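Aldolase (Klebsiella pneumoniae, PDB 6VOQ) is a zinc-binding, aldolase-like protein of the class II aldolase and adducin N-terminal domain family that assembles from four chains. Local coordinates at residues A[30-34]-A[79-83]; A[91-97]-A[161-167]; A[126-132]-A[153-159]. All blocks are in the same frame, centred on the assembly; numbering follows the deposited sequence.

Contact 1: residues A[30-34]-A[79-83]; sequences NLSLL and HRAVY
The imidazole of His79 meets strand 30-34 with its edge, both ring nitrogens facing it: Ser32 OG lies near the ring plane at ND1 and Asn30 OD1 near it at NE2. The phenol of Tyr83 also takes Ser32 OG at its edge, while Leu34 comes to this ring obliquely. Ser32 OG is therefore gripped twice, 2.7 Å from His79 ND1 and 2.8 Å from Tyr83 OH, and it ties together two residues one helical turn apart. With chi1 at 71°, OG sits between the backbone N and the carbonyl carbon of Ser32, a position from which it reaches both rings. The contact lays helix 76-83 against one face of the mixed central sheet of this aldolase-family fold, strand and helix axes 31° apart. The bond from His79 NE2 to Asn30 OD1 is implausibly short, hence doubtful, amide and ring planes 55° apart; Asn30 ND2, on the other branch, makes a weak hydrogen bond to the zinc ligand Glu75. Beyond the polar row, the Leu34 and Tyr83 side chains run past each other in opposite directions, with CG of Leu34 3.8 Å from CD1 of Tyr83. On the far face of the strand Leu31 and Leu33 pack against helix 4-20.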
loop_
_atom_site.group_PDB
_atom_site.type_symbol
_atom_site.label_atom_id
_atom_site.label_comp_id
_atom_site.label_asym_id
_atom_site.label_seq_id
_atom_site.Cartn_x
_atom_site.Cartn_y
_atom_site.Cartn_z
ATOM N N ASN A 30 -3.040 -18.376 -8.179
ATOM C CA ASN A 30 -2.307 -19.625 -8.294
ATOM C C ASN A 30 -1.159 -19.439 -9.277
ATOM O O ASN A 30 -1.190 -18.554 -10.135
ATOM C CB ASN A 30 -3.223 -20.771 -8.721
ATOM C CG ASN A 30 -4.224 -20.354 -9.763
ATOM O OD1 ASN A 30 -3.911 -20.290 -10.948
ATOM N ND2 ASN A 30 -5.444 -20.066 -9.327
ATOM N N LEU A 31 -0.137 -20.269 -9.118
ATOM C CA LEU A 31 1.054 -20.240 -9.947
ATOM C C LEU A 31 1.253 -21.620 -10.548
ATOM O O LEU A 31 0.926 -22.634 -9.924
ATOM C CB LEU A 31 2.311 -19.820 -9.134
ATOM C CG LEU A 31 2.133 -18.637 -8.166
ATOM C CD1 LEU A 31 3.346 -18.438 -7.269
ATOM C CD2 LEU A 31 1.826 -17.355 -8.926
ATOM N N SER A 32 1.770 -21.654 -11.774
ATOM C CA SER A 32 2.207 -22.915 -12.362
ATOM C C SER A 32 3.472 -22.693 -13.182
ATOM O O SER A 32 3.743 -21.583 -13.655
ATOM C CB SER A 32 1.109 -23.548 -13.230
ATOM O OG SER A 32 0.900 -22.822 -14.435
ATOM N N LEU A 33 4.243 -23.764 -13.350
ATOM C CA LEU A 33 5.425 -23.724 -14.201
ATOM C C LEU A 33 5.717 -25.123 -14.729
ATOM O O LEU A 33 5.460 -26.127 -14.057
ATOM C CB LEU A 33 6.646 -23.160 -13.454
ATOM C CG LEU A 33 7.145 -23.857 -12.178
ATOM C CD1 LEU A 33 8.070 -25.017 -12.492
ATOM C CD2 LEU A 33 7.868 -22.865 -11.276
ATOM N N LEU A 34 6.264 -25.176 -15.938
ATOM C CA LEU A 34 6.628 -26.443 -16.557
ATOM C C LEU A 34 7.891 -27.007 -15.920
ATOM O O LEU A 34 8.900 -26.309 -15.794
ATOM C CB LEU A 34 6.849 -26.262 -18.057
ATOM C CG LEU A 34 5.615 -26.501 -18.923
ATOM C CD1 LEU A 34 5.929 -26.235 -20.390
ATOM C CD2 LEU A 34 5.097 -27.919 -18.717
ATOM N N HIS A 79 -4.926 -23.145 -16.658
ATOM C CA HIS A 79 -3.485 -23.075 -16.869
ATOM C C HIS A 79 -3.058 -24.044 -17.963
ATOM O O HIS A 79 -2.344 -23.670 -18.898
ATOM C CB HIS A 79 -2.747 -23.414 -15.580
ATOM C CG HIS A 79 -2.713 -22.308 -14.582
ATOM N ND1 HIS A 79 -1.535 -21.816 -14.063
ATOM C CD2 HIS A 79 -3.711 -21.618 -13.982
ATOM C CE1 HIS A 79 -1.808 -20.861 -13.193
ATOM N NE2 HIS A 79 -3.120 -20.720 -13.128
ATOM N N ARG A 80 -3.479 -25.308 -17.843
ATOM C CA ARG A 80 -3.080 -26.338 -18.797
ATOM C C ARG A 80 -3.502 -25.989 -20.211
ATOM O O ARG A 80 -2.737 -26.213 -21.153
ATOM C CB ARG A 80 -3.677 -27.690 -18.398
ATOM C CG ARG A 80 -3.212 -28.174 -17.035
ATOM C CD ARG A 80 -3.611 -29.610 -16.776
ATOM N NE ARG A 80 -4.981 -29.722 -16.297
ATOM C CZ ARG A 80 -5.983 -30.238 -17.002
ATOM N NH1 ARG A 80 -5.774 -30.695 -18.232
ATOM N NH2 ARG A 80 -7.194 -30.304 -16.468
ATOM N N ALA A 81 -4.710 -25.444 -20.379
ATOM C CA ALA A 81 -5.171 -25.047 -21.705
ATOM C C ALA A 81 -4.171 -24.130 -22.395
ATOM O O ALA A 81 -3.919 -24.281 -23.595
ATOM C CB ALA A 81 -6.539 -24.372 -21.610
ATOM N N VAL A 82 -3.560 -23.208 -21.648
ATOM C CA VAL A 82 -2.559 -22.319 -22.236
ATOM C C VAL A 82 -1.321 -23.104 -22.659
ATOM O O VAL A 82 -0.841 -22.970 -23.789
ATOM C CB VAL A 82 -2.199 -21.194 -21.253
ATOM C CG1 VAL A 82 -1.105 -20.305 -21.851
ATOM C CG2 VAL A 82 -3.433 -20.395 -20.894
ATOM N N TYR A 83 -0.773 -23.913 -21.748
ATOM C CA TYR A 83 0.419 -24.693 -22.067
ATOM C C TYR A 83 0.207 -25.551 -23.303
ATOM O O TYR A 83 1.109 -25.677 -24.134
ATOM C CB TYR A 83 0.810 -25.589 -20.893
ATOM C CG TYR A 83 1.354 -24.857 -19.695
ATOM C CD1 TYR A 83 2.631 -24.322 -19.712
ATOM C CD2 TYR A 83 0.594 -24.717 -18.534
ATOM C CE1 TYR A 83 3.135 -23.659 -18.608
ATOM C CE2 TYR A 83 1.082 -24.044 -17.436
ATOM C CZ TYR A 83 2.355 -23.524 -17.474
ATOM O OH TYR A 83 2.863 -22.862 -16.381
#

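Contact 2: residues A[91-97]-A[161-167]; sequences AIVHLHS and HGPVVTG. With ZN (zinc ion), chain B.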
loop_
_atom_site.group_PDB
_atom_site.type_symbol
_atom_site.label_atom_id
_atom_site.label_comp_id
_atom_site.label_asym_id
_atom_site.label_seq_id
_atom_site.Cartn_x
_atom_site.Cartn_y
_atom_site.Cartn_z
ATOM N N ALA A 91 5.511 -20.874 -17.738
ATOM C CA ALA A 91 5.032 -20.509 -16.418
ATOM C C ALA A 91 3.859 -19.567 -16.587
ATOM O O ALA A 91 3.821 -18.758 -17.519
ATOM C CB ALA A 91 6.121 -19.854 -15.561
ATOM N N ILE A 92 2.904 -19.688 -15.667
ATOM C CA ILE A 92 1.675 -18.917 -15.685
ATOM C C ILE A 92 1.447 -18.360 -14.293
ATOM O O ILE A 92 1.551 -19.090 -13.300
ATOM C CB ILE A 92 0.462 -19.756 -16.124
ATOM C CG1 ILE A 92 0.559 -20.128 -17.595
ATOM C CG2 ILE A 92 -0.829 -18.992 -15.882
ATOM C CD1 ILE A 92 -0.676 -20.878 -18.072
ATOM N N VAL A 93 1.139 -17.070 -14.226
ATOM C CA VAL A 93 0.763 -16.399 -12.994
ATOM C C VAL A 93 -0.691 -15.991 -13.146
ATOM O O VAL A 93 -1.050 -15.283 -14.093
ATOM C CB VAL A 93 1.664 -15.187 -12.715
ATOM C CG1 VAL A 93 1.036 -14.249 -11.673
ATOM C CG2 VAL A 93 3.026 -15.660 -12.260
ATOM N N HIS A 94 -1.538 -16.478 -12.255
ATOM C CA HIS A 94 -2.924 -16.050 -12.208
ATOM C C HIS A 94 -3.175 -15.372 -10.872
ATOM O O HIS A 94 -2.935 -15.964 -9.816
ATOM C CB HIS A 94 -3.887 -17.212 -12.390
ATOM C CG HIS A 94 -5.307 -16.835 -12.116
ATOM N ND1 HIS A 94 -5.947 -15.818 -12.795
ATOM C CD2 HIS A 94 -6.199 -17.308 -11.216
ATOM C CE1 HIS A 94 -7.181 -15.699 -12.339
ATOM N NE2 HIS A 94 -7.359 -16.590 -11.380
ATOM N N LEU A 95 -3.646 -14.136 -10.922
ATOM C CA LEU A 95 -3.938 -13.366 -9.727
ATOM C C LEU A 95 -5.273 -12.667 -9.900
ATOM O O LEU A 95 -5.766 -12.497 -11.016
ATOM C CB LEU A 95 -2.864 -12.312 -9.452
ATOM C CG LEU A 95 -1.456 -12.786 -9.175
ATOM C CD1 LEU A 95 -0.569 -11.575 -9.237
ATOM C CD2 LEU A 95 -1.392 -13.447 -7.811
ATOM N N HIS A 96 -5.861 -12.267 -8.780
ATOM C CA HIS A 96 -6.943 -11.292 -8.798
ATOM C C HIS A 96 -6.413 -9.920 -8.428
ATOM O O HIS A 96 -6.986 -9.239 -7.569
ATOM C CB HIS A 96 -8.074 -11.713 -7.865
ATOM C CG HIS A 96 -8.617 -13.077 -8.152
ATOM N ND1 HIS A 96 -9.613 -13.654 -7.394
ATOM C CD2 HIS A 96 -8.303 -13.979 -9.109
ATOM C CE1 HIS A 96 -9.883 -14.857 -7.866
ATOM N NE2 HIS A 96 -9.101 -15.079 -8.907
ATOM N N SER A 97 -5.295 -9.515 -9.036
ATOM C CA SER A 97 -4.672 -8.251 -8.660
ATOM C C SER A 97 -5.640 -7.109 -8.948
ATOM O O SER A 97 -6.426 -7.162 -9.901
ATOM C CB SER A 97 -3.330 -8.064 -9.385
ATOM O OG SER A 97 -3.450 -8.109 -10.803
ATOM N N HIS A 161 -13.080 -11.170 -13.198
ATOM C CA HIS A 161 -12.267 -12.211 -12.598
ATOM C C HIS A 161 -10.851 -11.728 -12.327
ATOM O O HIS A 161 -10.514 -11.413 -11.181
ATOM C CB HIS A 161 -12.250 -13.432 -13.507
ATOM C CG HIS A 161 -11.645 -14.644 -12.875
ATOM N ND1 HIS A 161 -11.854 -15.916 -13.361
ATOM C CD2 HIS A 161 -10.844 -14.781 -11.793
ATOM C CE1 HIS A 161 -11.203 -16.783 -12.608
ATOM N NE2 HIS A 161 -10.583 -16.119 -11.650
ATOM N N GLY A 162 -10.012 -11.683 -13.368
ATOM C CA GLY A 162 -8.639 -11.261 -13.221
ATOM C C GLY A 162 -7.710 -11.747 -14.323
ATOM O O GLY A 162 -8.127 -12.440 -15.263
ATOM N N PRO A 163 -6.425 -11.391 -14.217
ATOM C CA PRO A 163 -5.465 -11.708 -15.278
ATOM C C PRO A 163 -4.900 -13.120 -15.201
ATOM O O PRO A 163 -4.798 -13.734 -14.137
ATOM C CB PRO A 163 -4.351 -10.687 -15.037
ATOM C CG PRO A 163 -4.378 -10.495 -13.586
ATOM C CD PRO A 163 -5.825 -10.497 -13.212
ATOM N N VAL A 164 -4.507 -13.613 -16.369
ATOM C CA VAL A 164 -3.765 -14.855 -16.530
ATOM C C VAL A 164 -2.575 -14.500 -17.411
ATOM O O VAL A 164 -2.761 -14.093 -18.565
ATOM C CB VAL A 164 -4.614 -15.963 -17.172
ATOM C CG1 VAL A 164 -3.748 -17.190 -17.476
ATOM C CG2 VAL A 164 -5.782 -16.328 -16.272
ATOM N N VAL A 165 -1.359 -14.628 -16.874
ATOM C CA VAL A 165 -0.163 -14.068 -17.501
ATOM C C VAL A 165 0.885 -15.158 -17.685
ATOM O O VAL A 165 1.254 -15.841 -16.717
ATOM C CB VAL A 165 0.392 -12.904 -16.665
ATOM C CG1 VAL A 165 1.499 -12.197 -17.403
ATOM C CG2 VAL A 165 -0.745 -11.933 -16.315
ATOM N N THR A 166 1.381 -15.306 -18.917
ATOM C CA THR A 166 2.400 -16.309 -19.214
ATOM C C THR A 166 3.792 -15.689 -19.208
ATOM O O THR A 166 3.967 -14.469 -19.175
ATOM C CB THR A 166 2.171 -16.992 -20.568
ATOM O OG1 THR A 166 2.605 -16.118 -21.615
ATOM C CG2 THR A 166 0.704 -17.370 -20.769
ATOM N N GLY A 167 4.787 -16.562 -19.239
ATOM C CA GLY A 167 6.166 -16.128 -19.306
ATOM C C GLY A 167 7.073 -17.295 -19.616
ATOM O O GLY A 167 6.660 -18.461 -19.570
HETATM ZN ZN ZN B . -9.167 -16.820 -10.196
#
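His94, His96 and His161 converge on one zinc ion through their NE2 atoms, and their rings are steeply inclined to one another. The ring planes of His94 and His161 stand 86° apart, and the two side chains run nearly perpendicular to each other; His96 and His161 approach obliquely with planes at 80°. Each ring presents NE2 to the metal, at 2.2 Å for His94 NE2 and 2.1 Å for His161 NE2. For His94 and His161, CG lies anti to the backbone N, whereas the ring of His96 swings to the side of its own backbone N and has His161 O over one face.

The far nitrogen of the His94 ring is fixed as well: ND1 donates to Pro163 O at 2.7 Å, approaching from above the carbonyl plane. Leu95 N adds a weak bond to the same oxygen. Val164 CG2 lies 3.5 Å from His94 ND1, oblique to the ring, and Val164 CG1 meets Ile92 CG2, so these side chains form a row on the face that carries His94. Val93 and Val165 occupy the other face, against helix 170-190. Strands 91-94 and 162-167 pair antiparallel, with a nearly straight bond of 2.8 Å from Val93 N to Val165 O. Gly162 CA comes within 3.8 Å of Leu95 O, and His161 and Gly162 together face Leu158 of the neighbouring strand 155-158 in a classic beta bulge.

Glu75 completes the zinc site, and Tyr121 of a neighbouring subunit stacks on His96, placing the metal close to a subunit interface. The bond to Pro163 O is consistent with a proton on ND1 of His94, which matches the use of NE2 as the zinc ligand, and it probably strengthens that nitrogen as a donor.

Contact 3: residues A[126-132]-A[153-159]; sequences VGDVPVV and YNAFLLA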
loop_
_atom_site.group_PDB
_atom_site.type_symbol
_atom_site.label_atom_id
_atom_site.label_comp_id
_atom_site.label_asym_id
_atom_site.label_seq_id
_atom_site.Cartn_x
_atom_site.Cartn_y
_atom_site.Cartn_z
ATOM N N VAL A 126 4.673 -8.005 -23.397
ATOM C CA VAL A 126 3.470 -8.823 -23.330
ATOM C C VAL A 126 2.762 -8.800 -24.674
ATOM O O VAL A 126 2.469 -9.854 -25.251
ATOM C CB VAL A 126 2.538 -8.362 -22.191
ATOM C CG1 VAL A 126 1.385 -9.317 -22.050
ATOM C CG2 VAL A 126 3.308 -8.289 -20.878
ATOM N N GLY A 127 2.501 -7.607 -25.190
ATOM C CA GLY A 127 1.690 -7.445 -26.379
ATOM C C GLY A 127 0.242 -7.174 -26.026
ATOM O O GLY A 127 -0.086 -6.741 -24.923
ATOM N N ASP A 128 -0.639 -7.456 -26.985
ATOM C CA ASP A 128 -2.059 -7.233 -26.768
ATOM C C ASP A 128 -2.602 -8.202 -25.731
ATOM O O ASP A 128 -2.105 -9.320 -25.569
ATOM C CB ASP A 128 -2.847 -7.391 -28.068
ATOM C CG ASP A 128 -2.596 -6.262 -29.048
ATOM O OD1 ASP A 128 -1.737 -5.402 -28.767
ATOM O OD2 ASP A 128 -3.245 -6.249 -30.116
ATOM N N VAL A 129 -3.651 -7.761 -25.042
ATOM C CA VAL A 129 -4.296 -8.548 -23.999
ATOM C C VAL A 129 -5.764 -8.767 -24.351
ATOM O O VAL A 129 -6.577 -7.843 -24.226
ATOM C CB VAL A 129 -4.148 -7.871 -22.628
ATOM C CG1 VAL A 129 -4.778 -8.740 -21.562
ATOM C CG2 VAL A 129 -2.659 -7.609 -22.314
ATOM N N PRO A 130 -6.149 -9.966 -24.781
ATOM C CA PRO A 130 -7.558 -10.241 -25.071
ATOM C C PRO A 130 -8.380 -10.417 -23.798
ATOM O O PRO A 130 -7.862 -10.570 -22.690
ATOM C CB PRO A 130 -7.503 -11.544 -25.870
ATOM C CG PRO A 130 -6.293 -12.231 -25.346
ATOM C CD PRO A 130 -5.297 -11.142 -25.031
ATOM N N VAL A 131 -9.695 -10.399 -23.979
ATOM C CA VAL A 131 -10.634 -10.498 -22.873
ATOM C C VAL A 131 -11.473 -11.746 -23.075
ATOM O O VAL A 131 -12.025 -11.962 -24.158
ATOM C CB VAL A 131 -11.521 -9.249 -22.765
ATOM C CG1 VAL A 131 -12.511 -9.408 -21.625
ATOM C CG2 VAL A 131 -10.646 -8.007 -22.559
ATOM N N VAL A 132 -11.541 -12.576 -22.042
ATOM C CA VAL A 132 -12.390 -13.758 -22.056
ATOM C C VAL A 132 -13.696 -13.364 -21.388
ATOM O O VAL A 132 -13.663 -12.724 -20.327
ATOM C CB VAL A 132 -11.726 -14.944 -21.343
ATOM C CG1 VAL A 132 -12.722 -16.086 -21.207
ATOM C CG2 VAL A 132 -10.462 -15.370 -22.088
ATOM N N TYR A 153 -1.467 -14.845 -27.884
ATOM C CA TYR A 153 -1.410 -13.852 -26.825
ATOM C C TYR A 153 -0.656 -14.407 -25.630
ATOM O O TYR A 153 -0.804 -15.581 -25.284
ATOM C CB TYR A 153 -2.817 -13.410 -26.419
ATOM C CG TYR A 153 -3.586 -12.809 -27.565
ATOM C CD1 TYR A 153 -3.356 -11.499 -27.964
ATOM C CD2 TYR A 153 -4.530 -13.549 -28.259
ATOM C CE1 TYR A 153 -4.048 -10.937 -29.019
ATOM C CE2 TYR A 153 -5.233 -12.993 -29.316
ATOM C CZ TYR A 153 -4.985 -11.685 -29.688
ATOM O OH TYR A 153 -5.669 -11.117 -30.732
ATOM N N ASN A 154 0.150 -13.556 -24.999
ATOM C CA ASN A 154 0.946 -13.973 -23.856
ATOM C C ASN A 154 0.281 -13.690 -22.519
ATOM O O ASN A 154 0.803 -14.118 -21.484
ATOM C CB ASN A 154 2.307 -13.293 -23.912
ATOM C CG ASN A 154 2.975 -13.500 -25.238
ATOM O OD1 ASN A 154 2.958 -14.606 -25.781
ATOM N ND2 ASN A 154 3.551 -12.442 -25.785
ATOM N N ALA A 155 -0.848 -12.990 -22.515
ATOM C CA ALA A 155 -1.604 -12.737 -21.302
ATOM C C ALA A 155 -3.066 -12.574 -21.690
ATOM O O ALA A 155 -3.396 -12.337 -22.853
ATOM C CB ALA A 155 -1.080 -11.504 -20.559
ATOM N N PHE A 156 -3.948 -12.734 -20.707
ATOM C CA PHE A 156 -5.382 -12.808 -20.944
ATOM C C PHE A 156 -6.115 -12.200 -19.763
ATOM O O PHE A 156 -5.730 -12.411 -18.610
ATOM C CB PHE A 156 -5.869 -14.258 -21.131
ATOM C CG PHE A 156 -4.918 -15.131 -21.884
ATOM C CD1 PHE A 156 -4.949 -15.169 -23.266
ATOM C CD2 PHE A 156 -4.005 -15.934 -21.212
ATOM C CE1 PHE A 156 -4.079 -15.978 -23.970
ATOM C CE2 PHE A 156 -3.131 -16.735 -21.910
ATOM C CZ PHE A 156 -3.168 -16.759 -23.291
ATOM N N LEU A 157 -7.183 -11.467 -20.045
ATOM C CA LEU A 157 -8.003 -10.892 -18.987
ATOM C C LEU A 157 -9.325 -11.644 -18.970
ATOM O O LEU A 157 -10.103 -11.563 -19.930
ATOM C CB LEU A 157 -8.201 -9.396 -19.191
ATOM C CG LEU A 157 -8.826 -8.597 -18.047
ATOM C CD1 LEU A 157 -8.039 -8.757 -16.767
ATOM C CD2 LEU A 157 -8.911 -7.132 -18.415
ATOM N N LEU A 158 -9.556 -12.397 -17.892
ATOM C CA LEU A 158 -10.839 -13.050 -17.659
ATOM C C LEU A 158 -11.812 -12.027 -17.090
ATOM O O LEU A 158 -11.591 -11.499 -15.996
ATOM C CB LEU A 158 -10.685 -14.222 -16.694
ATOM C CG LEU A 158 -9.618 -15.269 -16.976
ATOM C CD1 LEU A 158 -9.746 -16.367 -15.939
ATOM C CD2 LEU A 158 -9.761 -15.843 -18.365
ATOM N N ALA A 159 -12.863 -11.725 -17.844
ATOM C CA ALA A 159 -13.816 -10.709 -17.422
ATOM C C ALA A 159 -14.400 -11.065 -16.060
ATOM O O ALA A 159 -14.612 -12.239 -15.752
ATOM C CB ALA A 159 -14.923 -10.571 -18.464
HETATM O O HOH W 1 -0.052 -10.916 -25.907
HETATM O O HOH W 2 -5.232 -8.230 -30.760
#
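Pro130 is the central bump of this contact, set into the corner formed by two aromatic side chains of segment 153-159. Its CG lies over one face of the Tyr153 ring in a CH-pi contact, 3.9 Å from the centroid, and its CD rests 3.5 Å from Tyr153 CG. The same CG touches the edge of the Phe156 ring, 3.8 Å from Phe156 CD1. Tyr153 is also bordered by Asp128, whose CB lies beside CE1, and a water joins Asp128 OD2 to Tyr153 OH. At one end CG1 of Val126 fits against CB of Ala155 at 3.6 Å, reaching there because it is anti to the backbone N (chi1 -174°). Asn154 ND2 binds Val126 O at 2.9 Å, and a second water holds Val126 O, Asp128 O and Asn154 N together across the turn. At the other end Val132 and Leu158 run alongside each other in the same direction, and CD2 of Leu158 rests against Val132 CB, 3.7 Å away. On the opposite face CG1 of Val131 meets CB of Ala159. The backbones are laced by Leu157 N to Pro130 O, Val132 N to Leu157 O and Ala159 N to Val132 O. Helix 140-149 packs on Val132 and Phe156, as expected of a beta-alpha-beta crossover, in which strand 131-132, the outermost of the sheet within this chain, runs parallel to its neighbour 155-158.

How the contacts relate
From the N terminus, strand 30-34 enters the sheet first, and contact 1 closes the loop that returns through helix 76-83. The chain then passes by a short connection into strand 91-94, beside strand 30-34, where contact 2 opens after contact 1 has closed. Before contact 2 closes at strand 162-167, the chain forms contact 3, which lies wholly within this longer loop and closes a shorter one around helix 140-149. Strand 155-158 soon leads on to its sheet neighbour 162-167. Contact 2 thus sits between the other two: Ser32 O pairs with Ile92 N on one flank, and Val164 O with Phe156 N on the other. Val82 also packs on Phe156, joining contacts 1 and 3 directly.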